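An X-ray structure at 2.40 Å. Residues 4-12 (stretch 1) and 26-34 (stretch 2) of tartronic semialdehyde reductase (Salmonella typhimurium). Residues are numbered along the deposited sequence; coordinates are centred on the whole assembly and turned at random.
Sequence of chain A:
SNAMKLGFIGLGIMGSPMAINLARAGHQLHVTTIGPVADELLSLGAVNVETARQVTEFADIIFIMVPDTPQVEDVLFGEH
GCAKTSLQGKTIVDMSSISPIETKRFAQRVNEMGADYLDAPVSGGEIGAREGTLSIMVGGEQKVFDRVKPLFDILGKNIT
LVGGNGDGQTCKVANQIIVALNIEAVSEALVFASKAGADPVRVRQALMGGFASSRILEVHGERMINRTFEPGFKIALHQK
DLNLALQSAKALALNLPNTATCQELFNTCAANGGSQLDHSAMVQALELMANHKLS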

# COMPACT_ATOMS: atom_id res chain seq x y z
N MSE A 4 4.00 -33.79 36.01
CA MSE A 4 3.04 -34.07 37.13
C MSE A 4 1.74 -34.65 36.57
O MSE A 4 1.76 -35.52 35.70
N LYS A 5 0.62 -34.16 37.10
CA LYS A 5 -0.70 -34.56 36.64
C LYS A 5 -1.15 -33.38 35.77
O LYS A 5 -1.31 -32.25 36.25
N LEU A 6 -1.37 -33.66 34.48
CA LEU A 6 -1.72 -32.62 33.52
C LEU A 6 -3.13 -32.67 33.01
O LEU A 6 -3.84 -33.65 33.21
N GLY A 7 -3.52 -31.59 32.32
CA GLY A 7 -4.84 -31.46 31.74
C GLY A 7 -4.77 -30.78 30.37
O GLY A 7 -3.98 -29.86 30.18
N PHE A 8 -5.57 -31.25 29.42
CA PHE A 8 -5.58 -30.69 28.07
C PHE A 8 -7.02 -30.31 27.73
O PHE A 8 -7.91 -31.15 27.72
N ILE A 9 -7.25 -29.03 27.46
CA ILE A 9 -8.60 -28.55 27.18
C ILE A 9 -8.95 -28.34 25.70
O ILE A 9 -10.05 -27.92 25.38
N GLY A 10 -8.03 -28.66 24.81
CA GLY A 10 -8.34 -28.49 23.41
C GLY A 10 -7.66 -29.53 22.55
O GLY A 10 -6.43 -29.60 22.50
N LEU A 11 -8.44 -30.35 21.87
CA LEU A 11 -7.86 -31.35 21.00
C LEU A 11 -8.06 -30.89 19.56
O LEU A 11 -8.33 -29.71 19.30
N GLY A 12 -7.92 -31.79 18.61
CA GLY A 12 -8.10 -31.37 17.24
C GLY A 12 -6.78 -31.27 16.53
O GLY A 12 -5.73 -31.60 17.09
N GLY A 26 4.32 -40.90 29.48
CA GLY A 26 3.99 -41.43 30.80
C GLY A 26 3.06 -40.60 31.66
O GLY A 26 2.57 -41.07 32.69
N HIS A 27 2.80 -39.37 31.25
CA HIS A 27 1.93 -38.49 32.02
C HIS A 27 0.47 -38.92 31.95
O HIS A 27 0.03 -39.54 30.99
N GLN A 28 -0.27 -38.61 33.01
CA GLN A 28 -1.68 -38.96 33.05
C GLN A 28 -2.41 -37.67 32.73
O GLN A 28 -2.29 -36.68 33.44
N LEU A 29 -3.17 -37.70 31.64
CA LEU A 29 -3.90 -36.54 31.20
C LEU A 29 -5.41 -36.65 31.26
O LEU A 29 -5.99 -37.67 30.89
N HIS A 30 -6.03 -35.59 31.74
CA HIS A 30 -7.47 -35.52 31.78
C HIS A 30 -7.75 -34.52 30.67
O HIS A 30 -7.46 -33.33 30.81
N VAL A 31 -8.26 -35.02 29.56
CA VAL A 31 -8.53 -34.20 28.39
C VAL A 31 -10.00 -33.88 28.20
O VAL A 31 -10.86 -34.39 28.92
N THR A 32 -10.28 -33.04 27.21
CA THR A 32 -11.64 -32.62 26.87
C THR A 32 -11.62 -31.79 25.59
O THR A 32 -10.62 -31.15 25.28
N THR A 33 -12.73 -31.80 24.86
CA THR A 33 -12.86 -31.04 23.61
C THR A 33 -14.25 -31.31 23.07
O THR A 33 -14.94 -32.22 23.56
N ILE A 34 -14.69 -30.53 22.09
CA ILE A 34 -16.02 -30.70 21.51
C ILE A 34 -16.13 -32.00 20.72
O ILE A 34 -17.08 -32.76 20.88

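Two parallel strands lie side by side here, and their backbones run beneath the side-chain contacts. His30 is the central rung: its N donates to Leu6 O at 3.3 Å, and its O accepts from Phe8 N at 3.1 Å. Below it, Leu6 N reaches Gln28 O at 3.3 Å, a weak bond. No side chain makes a hydrogen bond across the contact; the polar work is done by the main chain.

On the face carrying Leu6, Phe8, Leu29 and Val31, neighbours pack in register. Leu6, m and t, sets its CB 3.8 Å from Leu29 CD1. Leu29 takes m and p, which brings its end nearer to the other strand than its CA-to-CB bond alone would suggest. Leu6 CD1 also lies 3.9 Å from His27 CG, so this leucine fills the hollow between Leu29 and the imidazole. His27, m at chi1, points toward the first stretch, and the edge of its ring approaches Met4 O, 3.6 Å from ND1. Further along, Phe8 CB rests 4.0 Å from Val31 CG1, but with chi1 at -137°, between wells, the ring leads away. Val31 is m.

The opposite face is leaner. Lys5, p at chi1, and His30, m at chi1, lie on it, while Gln28, t at chi1, leads its end away. Gly7 sits beside His30 with no side chain, and its CA comes within 3.4 Å of His30 O.

Past the strands, the packing continues through the loops. Ile9, m and t, points away overall, yet its CG2 meets CG2 of Thr32, a t rotamer, at 4.0 Å. Leu11, m and t, points toward the second stretch and plugs the hollow between Val31 and Thr33: its CD1 lies 4.1 Å from Val31 CG2 and 3.5 Å from CG2 of Thr33, itself t. The rule is branched tips filling gaps beside a short parallel backbone ladder.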

# COMPACT_ATOMS: atom_id res chain seq x y z
CB MSE A 4 2.70 -32.78 37.88
CG MSE A 4 3.89 -32.04 38.47
SE MSE A 4 3.35 -30.39 39.34
CE MSE A 4 4.40 -29.13 38.30
CB LYS A 5 -1.67 -34.75 37.81
CG LYS A 5 -1.71 -33.61 38.82
CD LYS A 5 -3.01 -33.62 39.63
CE LYS A 5 -3.29 -34.98 40.28
NZ LYS A 5 -2.30 -35.36 41.33
CB LEU A 6 -0.75 -32.69 32.34
CG LEU A 6 0.71 -32.99 32.68
CD1 LEU A 6 1.53 -33.12 31.39
CD2 LEU A 6 1.28 -31.90 33.59
CB PHE A 8 -5.07 -31.72 27.05
CG PHE A 8 -4.13 -31.15 26.02
CD1 PHE A 8 -2.76 -31.11 26.26
CD2 PHE A 8 -4.62 -30.62 24.84
CE1 PHE A 8 -1.89 -30.56 25.33
CE2 PHE A 8 -3.75 -30.06 23.90
CZ PHE A 8 -2.39 -30.03 24.15
CB ILE A 9 -8.88 -27.25 27.97
CG1 ILE A 9 -8.80 -27.56 29.46
CG2 ILE A 9 -10.26 -26.68 27.65
CD1 ILE A 9 -9.25 -26.43 30.35
CB LEU A 11 -8.48 -32.72 21.26
CG LEU A 11 -8.22 -33.21 22.71
CD1 LEU A 11 -8.87 -34.56 22.96
CD2 LEU A 11 -6.72 -33.30 22.95
CB HIS A 27 2.09 -37.05 31.52
CG HIS A 27 3.47 -36.51 31.71
ND1 HIS A 27 3.96 -36.15 32.94
CD2 HIS A 27 4.49 -36.34 30.83
CE1 HIS A 27 5.23 -35.79 32.82
NE2 HIS A 27 5.57 -35.90 31.55
CB GLN A 28 -2.09 -39.47 34.43
CG GLN A 28 -3.23 -40.47 34.37
CD GLN A 28 -2.82 -41.80 33.73
OE1 GLN A 28 -2.32 -41.85 32.59
NE2 GLN A 28 -3.02 -42.89 34.46
CB LEU A 29 -3.52 -36.19 29.77
CG LEU A 29 -2.33 -35.28 29.51
CD1 LEU A 29 -1.08 -35.78 30.22
CD2 LEU A 29 -2.11 -35.22 28.01
CB HIS A 30 -7.94 -35.02 33.14
CG HIS A 30 -7.96 -36.08 34.20
ND1 HIS A 30 -9.00 -36.98 34.32
CD2 HIS A 30 -7.09 -36.37 35.20
CE1 HIS A 30 -8.77 -37.77 35.36
NE2 HIS A 30 -7.62 -37.42 35.90
CB VAL A 31 -8.02 -34.89 27.12
CG1 VAL A 31 -6.60 -35.39 27.34
CG2 VAL A 31 -8.94 -36.03 26.74
CB THR A 32 -12.26 -31.75 27.98
OG1 THR A 32 -13.65 -31.58 27.71
CG2 THR A 32 -11.61 -30.38 28.01
CB THR A 33 -11.78 -31.45 22.56
OG1 THR A 33 -11.99 -30.73 21.34
CG2 THR A 33 -11.84 -32.94 22.27
CB ILE A 34 -16.41 -29.51 20.59
CG1 ILE A 34 -15.49 -29.47 19.36
CG2 ILE A 34 -16.30 -28.21 21.34
CD1 ILE A 34 -16.04 -30.23 18.14